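Local coordinates for cysteine protease (Xylella fastidiosa, PDB 3OIS), which probably acts as a papain-family cysteine protease, cutting peptide bonds, and binds the nucleotide uridine-5'-diphosphate, at residues G235-G243 with F251-N259; Y70-N81 with I101-E111. All coordinates share one frame; numbering follows the deposited sequence.

Contact 1: G235-G243 with F251-N259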
# COMPACT_ATOMS: atom_id res chain seq x y z
N GLY A 235 14.41 4.20 0.35
CA GLY A 235 13.43 3.85 -0.71
C GLY A 235 12.05 4.42 -0.37
O GLY A 235 11.93 5.08 0.62
N GLY A 236 11.11 4.17 -1.27
CA GLY A 236 9.72 4.60 -1.19
C GLY A 236 8.84 3.38 -0.94
O GLY A 236 8.91 2.44 -1.71
N HIS A 237 8.03 3.45 0.13
CA HIS A 237 7.18 2.32 0.50
C HIS A 237 5.73 2.76 0.54
O HIS A 237 5.50 3.97 0.61
CB HIS A 237 7.61 1.70 1.85
CG HIS A 237 7.12 0.32 2.04
ND1 HIS A 237 6.76 -0.23 3.26
CD2 HIS A 237 6.97 -0.66 1.13
CE1 HIS A 237 6.40 -1.49 3.08
NE2 HIS A 237 6.51 -1.77 1.80
N ALA A 238 4.80 1.81 0.52
CA ALA A 238 3.35 2.17 0.63
C ALA A 238 2.71 1.08 1.45
O ALA A 238 3.09 -0.10 1.33
CB ALA A 238 2.70 2.26 -0.73
N VAL A 239 1.79 1.54 2.33
CA VAL A 239 1.15 0.58 3.28
C VAL A 239 -0.29 0.97 3.46
O VAL A 239 -0.75 2.01 2.99
CB VAL A 239 1.86 0.67 4.67
CG1 VAL A 239 3.32 0.20 4.54
CG2 VAL A 239 1.85 2.10 5.18
N LEU A 240 -1.05 0.09 4.11
CA LEU A 240 -2.42 0.40 4.56
C LEU A 240 -2.36 0.89 6.03
O LEU A 240 -1.77 0.21 6.90
CB LEU A 240 -3.29 -0.87 4.46
CG LEU A 240 -4.79 -0.61 4.79
CD1 LEU A 240 -5.46 0.01 3.52
CD2 LEU A 240 -5.45 -1.99 5.16
N CYS A 241 -2.98 2.05 6.33
CA CYS A 241 -3.07 2.49 7.70
C CYS A 241 -4.40 2.05 8.33
O CYS A 241 -5.43 2.18 7.73
CB CYS A 241 -3.00 4.04 7.70
SG CYS A 241 -3.11 4.73 9.38
N VAL A 242 -4.34 1.53 9.54
CA VAL A 242 -5.58 0.91 10.08
C VAL A 242 -5.95 1.47 11.39
O VAL A 242 -6.86 0.93 12.05
CB VAL A 242 -5.36 -0.68 10.27
CG1 VAL A 242 -5.12 -1.34 8.88
CG2 VAL A 242 -4.17 -1.01 11.22
N GLY A 243 -5.34 2.54 11.85
CA GLY A 243 -5.69 3.03 13.20
C GLY A 243 -4.76 4.08 13.74
O GLY A 243 -3.82 4.52 13.07
N PHE A 251 0.16 6.44 14.38
CA PHE A 251 -0.78 5.73 13.51
C PHE A 251 -0.30 4.30 13.35
O PHE A 251 0.92 4.01 13.34
CB PHE A 251 -0.87 6.40 12.10
CG PHE A 251 -1.67 7.67 12.10
CD1 PHE A 251 -2.98 7.67 11.69
CD2 PHE A 251 -1.08 8.85 12.46
CE1 PHE A 251 -3.77 8.80 11.64
CE2 PHE A 251 -1.86 10.07 12.46
CZ PHE A 251 -3.20 10.04 12.03
N ARG A 252 -1.27 3.39 13.29
CA ARG A 252 -0.94 1.95 13.16
C ARG A 252 -0.93 1.58 11.68
O ARG A 252 -1.88 1.87 10.94
CB ARG A 252 -2.08 1.14 13.81
CG ARG A 252 -1.81 -0.37 13.92
CD ARG A 252 -0.68 -0.54 14.87
NE ARG A 252 -0.60 -1.96 15.26
CZ ARG A 252 0.35 -2.47 16.05
NH1 ARG A 252 1.41 -1.73 16.45
NH2 ARG A 252 0.26 -3.77 16.44
N ILE A 253 0.18 0.97 11.26
CA ILE A 253 0.34 0.60 9.83
C ILE A 253 0.48 -0.92 9.66
O ILE A 253 1.20 -1.56 10.39
CB ILE A 253 1.46 1.45 9.14
CG1 ILE A 253 2.75 1.26 9.81
CG2 ILE A 253 1.12 2.99 9.16
CD1 ILE A 253 3.90 1.81 8.93
N ARG A 254 -0.24 -1.47 8.68
CA ARG A 254 -0.10 -2.87 8.22
C ARG A 254 1.00 -2.88 7.23
O ARG A 254 0.91 -2.28 6.16
CB ARG A 254 -1.43 -3.20 7.56
CG ARG A 254 -1.48 -4.66 7.03
CD ARG A 254 -2.80 -4.88 6.24
NE ARG A 254 -2.68 -6.05 5.42
CZ ARG A 254 -2.91 -7.33 5.82
NH1 ARG A 254 -3.32 -7.60 7.08
NH2 ARG A 254 -2.75 -8.34 4.97
N ASN A 255 2.10 -3.55 7.59
CA ASN A 255 3.24 -3.66 6.61
C ASN A 255 3.03 -4.96 5.78
O ASN A 255 2.04 -5.70 6.03
CB ASN A 255 4.56 -3.61 7.32
CG ASN A 255 5.68 -3.05 6.43
OD1 ASN A 255 5.54 -2.97 5.21
ND2 ASN A 255 6.78 -2.64 7.05
N SER A 256 3.88 -5.21 4.78
CA SER A 256 3.76 -6.34 3.86
C SER A 256 5.10 -7.07 3.85
O SER A 256 5.56 -7.51 2.81
CB SER A 256 3.38 -5.81 2.46
OG SER A 256 4.25 -4.70 2.13
N TRP A 257 5.70 -7.21 5.02
CA TRP A 257 7.04 -7.87 5.16
C TRP A 257 6.89 -9.12 6.02
O TRP A 257 7.89 -9.63 6.59
CB TRP A 257 8.09 -6.93 5.78
CG TRP A 257 8.40 -5.74 4.86
CD1 TRP A 257 8.09 -5.61 3.50
CD2 TRP A 257 8.94 -4.47 5.28
NE1 TRP A 257 8.50 -4.34 3.05
CE2 TRP A 257 9.00 -3.64 4.13
CE3 TRP A 257 9.43 -3.98 6.50
CZ2 TRP A 257 9.52 -2.33 4.20
CZ3 TRP A 257 9.95 -2.70 6.57
CH2 TRP A 257 9.95 -1.86 5.43
N GLY A 258 5.71 -9.73 5.99
CA GLY A 258 5.48 -10.95 6.83
C GLY A 258 5.20 -10.67 8.31
O GLY A 258 5.27 -9.49 8.78
N ASN A 259 4.85 -11.75 9.05
CA ASN A 259 4.45 -11.56 10.46
C ASN A 259 5.55 -11.75 11.51
O ASN A 259 5.25 -11.74 12.75
CB ASN A 259 3.18 -12.39 10.78
CG ASN A 259 3.44 -13.90 10.86
OD1 ASN A 259 2.50 -14.68 11.17
ND2 ASN A 259 4.67 -14.32 10.65
O HOH W 1 2.28 -2.65 1.94
O HOH W 2 0.18 -2.83 3.51
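Phe251 meets Cys241 and Gly243 near the turn end of the antiparallel hairpin of strands 233-245 and 250-254. Cys241 SG lies 3.7 Å from Phe251 CD1, an oblique sulfur-aromatic contact. Phe251 also touches Tyr271. Arg252 N donates to Gly243 O from above the carbonyl plane, and Arg252 O accepts from Val242 N at 2.9 Å. The Arg252 side chain first lies against Val242, with Arg252 CG 3.6 Å from Val242 CG2. The chain then bends at chi2 (67°), which turns the guanidinium away from the hairpin to a salt bridge with Glu263. Ile253 pairs with Cys241 in a non-hydrogen-bonded pair on the same face. Ile253 CB packs 4.0 Å from Val239 CG2. Arg254 faces Leu240 in a hydrogen-bonded pair, with Arg254 N giving a bond to Leu240 O at 2.9 Å. The second link of this same pair runs through a water, which accepts from Leu240 N and donates to Arg254 O. The long extended chain of Arg254 passes Leu240 CD2 and carries the guanidinium away to the carbonyls of Phe67 and Gln68. The Asn255 amide lies at the edge of the His237 ring. Ser256 OG is also near that edge. A second water lies 2.7 Å from Ala238 O and 2.8 Å from Ser256 OG. Ser256 OG also lies beside the Gln72 side chain, probably bonded to its amide. Trp257 lies over one face of the His237 ring. The two planes are 21° apart, but the rings are slid apart and barely overlap. Trp257 NE1 is held by Gly32 O. This hairpin belongs to the curled antiparallel sheet of the papain fold. A histidine on one strand and an asparagine just after the next are consistent with the papain-type His-Asn pair.

Contact 2: Y70-N81 with I101-E111; sequences YDQGRIGSCTAN and IPSRLFIYYNE
The Tyr108 ring has Ser77 on one face. Ser77 CA stands 4.2 Å from the Tyr108 ring centroid, almost on the ring normal, a CH-pi contact. Glu111 OE1 lies in the plane at the ring edge. The Arg104 guanidinium has Tyr70 CB over one face, 3.5 Å from Arg104 NH1. Asp71 O and the Asn81 amide lie at its edges. The Tyr70 ring is tilted 35° to the guanidinium, and Arg104 CD approaches it obliquely. These groups join the loop entering helix 78-93 to helix 104-114 in the helical half of the papain fold. The loop sequence Gln-Gly-Arg-Ile-Gly-Ser-Cys resembles the papain-family segment that leads to the nucleophilic cysteine. Arg104 bends at chi3 (-65°) and so brings its guanidinium back toward Tyr70 and Asp71. The bond from Arg104 NH1 to Asp71 O is weak, at 3.3 Å. Two waters link Arg104 NH2 to Asp71 N and Asp71 O, each through one weak bond, and Glu141 makes the salt bridge. Asp71 OD1 accepts from Gly73 N, an Asx turn within the loop. Tyr70 CE1 packs on Ile101 CG2, while the Tyr70 hydroxyl is bonded to Gln88. Ile75 CD1 meets Leu105 CD2 at 3.7 Å, the two side chains crossing at about a right angle. Tyr108 OH is bonded to Asp121, which also accepts from Gly76 N, so one carboxylate ties ring and loop together. Ala80 is a knob in the hole formed by Arg104, Ile107, Tyr108 and Glu111. Ala80 CB is 3.4 Å from Arg104 O and 3.9 Å from Ile107 CG2. At the far end, Thr79 OG1 donates to Glu111 OE2 at 2.7 Å, reaching the syn side of the carboxylate 15° out of its plane.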
# COMPACT_ATOMS: atom_id res chain seq x y z
N TYR A 70 0.42 -9.84 4.65
CA TYR A 70 1.10 -10.58 3.59
C TYR A 70 2.58 -10.37 3.64
O TYR A 70 3.06 -9.57 4.41
CB TYR A 70 0.65 -10.04 2.20
CG TYR A 70 -0.83 -9.65 2.02
CD1 TYR A 70 -1.90 -10.51 2.42
CD2 TYR A 70 -1.17 -8.38 1.55
CE1 TYR A 70 -3.21 -10.17 2.22
CE2 TYR A 70 -2.52 -8.01 1.37
CZ TYR A 70 -3.54 -8.92 1.68
OH TYR A 70 -4.88 -8.59 1.50
N ASP A 71 3.30 -11.11 2.78
CA ASP A 71 4.73 -10.87 2.69
C ASP A 71 5.02 -10.61 1.21
O ASP A 71 4.91 -11.54 0.38
CB ASP A 71 5.51 -12.11 3.17
CG ASP A 71 6.99 -11.89 3.24
OD1 ASP A 71 7.54 -10.92 2.64
OD2 ASP A 71 7.69 -12.74 3.89
N GLN A 72 5.40 -9.37 0.85
CA GLN A 72 5.60 -9.11 -0.59
C GLN A 72 6.89 -9.67 -1.09
O GLN A 72 7.09 -9.73 -2.29
CB GLN A 72 5.57 -7.62 -0.82
CG GLN A 72 6.80 -6.89 -0.32
CD GLN A 72 6.67 -5.41 -0.70
OE1 GLN A 72 7.31 -4.89 -1.70
NE2 GLN A 72 5.97 -4.70 0.11
N GLY A 73 7.75 -10.14 -0.18
CA GLY A 73 9.06 -10.69 -0.59
C GLY A 73 9.93 -9.72 -1.41
O GLY A 73 10.06 -8.51 -1.07
N ARG A 74 10.60 -10.28 -2.41
CA ARG A 74 11.78 -9.63 -2.96
C ARG A 74 11.48 -8.79 -4.19
O ARG A 74 12.43 -8.50 -4.97
CB ARG A 74 12.76 -10.75 -3.37
CG ARG A 74 13.23 -11.59 -2.18
CD ARG A 74 14.03 -12.81 -2.67
NE ARG A 74 13.08 -13.74 -3.21
CZ ARG A 74 13.41 -14.81 -3.96
NH1 ARG A 74 14.71 -15.06 -4.22
NH2 ARG A 74 12.45 -15.62 -4.40
N ILE A 75 10.24 -8.42 -4.38
CA ILE A 75 9.88 -7.52 -5.49
C ILE A 75 9.25 -6.20 -4.97
O ILE A 75 8.92 -6.05 -3.78
CB ILE A 75 8.94 -8.28 -6.46
CG1 ILE A 75 7.58 -8.70 -5.80
CG2 ILE A 75 9.73 -9.36 -7.23
CD1 ILE A 75 6.55 -9.31 -6.91
N GLY A 76 8.99 -5.27 -5.93
CA GLY A 76 8.57 -3.88 -5.59
C GLY A 76 7.07 -3.68 -5.64
O GLY A 76 6.56 -2.73 -6.29
N SER A 77 6.36 -4.62 -4.98
CA SER A 77 4.94 -4.72 -5.14
C SER A 77 4.19 -4.08 -3.99
O SER A 77 3.01 -4.41 -3.77
CB SER A 77 4.57 -6.21 -5.36
OG SER A 77 4.94 -6.93 -4.19
N CYS A 78 4.83 -3.18 -3.24
CA CYS A 78 4.17 -2.66 -2.01
C CYS A 78 2.82 -1.99 -2.33
O CYS A 78 1.85 -2.17 -1.52
CB CYS A 78 5.01 -1.63 -1.19
SG CYS A 78 5.45 -0.17 -2.22
N THR A 79 2.72 -1.22 -3.43
CA THR A 79 1.45 -0.58 -3.74
C THR A 79 0.39 -1.67 -3.92
O THR A 79 -0.74 -1.46 -3.46
CB THR A 79 1.48 0.37 -4.93
OG1 THR A 79 1.74 -0.39 -6.12
CG2 THR A 79 2.58 1.40 -4.71
N ALA A 80 0.68 -2.82 -4.57
CA ALA A 80 -0.34 -3.85 -4.78
C ALA A 80 -0.68 -4.56 -3.49
O ALA A 80 -1.84 -5.07 -3.33
CB ALA A 80 0.22 -4.85 -5.71
N ASN A 81 0.30 -4.65 -2.60
CA ASN A 81 0.06 -5.27 -1.27
C ASN A 81 -0.83 -4.42 -0.37
O ASN A 81 -1.81 -4.95 0.24
CB ASN A 81 1.37 -5.59 -0.55
CG ASN A 81 2.03 -6.82 -1.08
OD1 ASN A 81 2.55 -6.85 -2.26
ND2 ASN A 81 2.05 -7.86 -0.29
N ILE A 101 -7.77 -13.56 -0.54
CA ILE A 101 -6.69 -12.57 -0.70
C ILE A 101 -6.75 -12.15 -2.19
O ILE A 101 -6.73 -13.01 -3.05
CB ILE A 101 -5.34 -13.18 -0.40
CG1 ILE A 101 -5.21 -13.47 1.12
CG2 ILE A 101 -4.22 -12.17 -0.72
CD1 ILE A 101 -3.94 -14.34 1.48
N PRO A 102 -6.88 -10.83 -2.46
CA PRO A 102 -6.86 -10.39 -3.87
C PRO A 102 -5.48 -10.64 -4.50
O PRO A 102 -4.45 -10.56 -3.80
CB PRO A 102 -7.13 -8.87 -3.79
CG PRO A 102 -7.83 -8.69 -2.47
CD PRO A 102 -7.24 -9.72 -1.55
N SER A 103 -5.48 -11.01 -5.79
CA SER A 103 -4.20 -11.22 -6.53
C SER A 103 -3.29 -9.99 -6.64
O SER A 103 -3.53 -9.10 -7.47
CB SER A 103 -4.46 -11.75 -7.95
OG SER A 103 -3.20 -11.91 -8.55
N ARG A 104 -2.22 -9.99 -5.85
CA ARG A 104 -1.26 -8.86 -5.81
C ARG A 104 -0.50 -8.76 -7.11
O ARG A 104 -0.27 -7.64 -7.61
CB ARG A 104 -0.31 -9.06 -4.65
CG ARG A 104 -1.06 -8.75 -3.28
CD ARG A 104 -0.21 -9.27 -2.10
NE ARG A 104 -0.05 -10.73 -2.05
CZ ARG A 104 0.95 -11.42 -1.48
NH1 ARG A 104 2.00 -10.81 -0.92
NH2 ARG A 104 0.90 -12.80 -1.54
N LEU A 105 -0.16 -9.90 -7.72
CA LEU A 105 0.59 -9.80 -8.99
C LEU A 105 -0.32 -9.35 -10.12
O LEU A 105 0.13 -8.70 -11.01
CB LEU A 105 1.18 -11.15 -9.41
CG LEU A 105 2.39 -11.59 -8.58
CD1 LEU A 105 2.98 -12.84 -9.26
CD2 LEU A 105 3.46 -10.46 -8.53
N PHE A 106 -1.64 -9.69 -10.04
CA PHE A 106 -2.57 -9.14 -11.04
C PHE A 106 -2.54 -7.56 -10.96
O PHE A 106 -2.53 -6.84 -12.00
CB PHE A 106 -4.01 -9.59 -10.78
CG PHE A 106 -5.00 -9.10 -11.80
CD1 PHE A 106 -5.23 -9.84 -12.97
CD2 PHE A 106 -5.70 -7.88 -11.61
CE1 PHE A 106 -6.12 -9.39 -13.89
CE2 PHE A 106 -6.60 -7.41 -12.57
CZ PHE A 106 -6.79 -8.21 -13.73
N ILE A 107 -2.60 -7.02 -9.77
CA ILE A 107 -2.53 -5.57 -9.64
C ILE A 107 -1.19 -5.08 -10.18
O ILE A 107 -1.19 -4.14 -10.96
CB ILE A 107 -2.80 -5.07 -8.23
CG1 ILE A 107 -4.25 -5.45 -7.78
CG2 ILE A 107 -2.60 -3.52 -8.04
CD1 ILE A 107 -4.34 -5.35 -6.31
N TYR A 108 -0.10 -5.67 -9.73
CA TYR A 108 1.26 -5.18 -10.04
C TYR A 108 1.54 -5.27 -11.55
O TYR A 108 2.18 -4.41 -12.12
CB TYR A 108 2.32 -5.90 -9.19
CG TYR A 108 3.74 -5.32 -9.28
CD1 TYR A 108 3.94 -3.90 -9.27
CD2 TYR A 108 4.86 -6.17 -9.26
CE1 TYR A 108 5.26 -3.37 -9.29
CE2 TYR A 108 6.18 -5.67 -9.36
CZ TYR A 108 6.34 -4.26 -9.39
OH TYR A 108 7.63 -3.81 -9.41
N TYR A 109 1.07 -6.34 -12.21
CA TYR A 109 1.32 -6.49 -13.66
C TYR A 109 0.59 -5.36 -14.40
O TYR A 109 1.20 -4.60 -15.21
CB TYR A 109 0.84 -7.90 -14.13
CG TYR A 109 1.06 -8.08 -15.60
CD1 TYR A 109 2.18 -8.70 -16.04
CD2 TYR A 109 0.15 -7.60 -16.54
CE1 TYR A 109 2.44 -8.82 -17.40
CE2 TYR A 109 0.40 -7.78 -17.94
CZ TYR A 109 1.50 -8.35 -18.31
OH TYR A 109 1.67 -8.50 -19.64
N ASN A 110 -0.68 -5.13 -14.06
CA ASN A 110 -1.40 -4.12 -14.72
C ASN A 110 -0.94 -2.70 -14.39
O ASN A 110 -1.00 -1.83 -15.26
CB ASN A 110 -2.91 -4.36 -14.52
CG ASN A 110 -3.36 -5.60 -15.32
OD1 ASN A 110 -3.28 -5.62 -16.53
ND2 ASN A 110 -3.76 -6.64 -14.63
N GLU A 111 -0.46 -2.45 -13.17
CA GLU A 111 0.11 -1.12 -12.90
C GLU A 111 1.26 -0.84 -13.87
O GLU A 111 1.37 0.25 -14.35
CB GLU A 111 0.72 -1.05 -11.48
CG GLU A 111 -0.31 -1.04 -10.40
CD GLU A 111 0.29 -1.22 -9.00
OE1 GLU A 111 1.12 -2.11 -8.80
OE2 GLU A 111 -0.07 -0.37 -8.14
O HOH W 3 2.15 -13.28 1.33
O HOH W 4 3.37 -14.56 -0.45

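Overall arrangement
Contact 1 lies in the sheet half of the fold and contact 2 in the helical half, with centres about 13 Å apart. They meet directly. Gly258 N is 3.1 Å from Tyr70 O, a probable hydrogen bond, and the Arg254 guanidinium makes a cation-pi contact with the Tyr70 ring. His237 packs on Cys78 at the start of helix 78-93. This meeting of histidine and cysteine between the halves is consistent with the active-site cleft of papain-like proteases. The Glu111 side chain of contact 2 is about 14 Å from bound UDP and about 8 Å from the Lys131 side chain. The Leu240 side chain of contact 1 is about 12 Å from that of Tyr184. Lys131 and Tyr184 bind UDP.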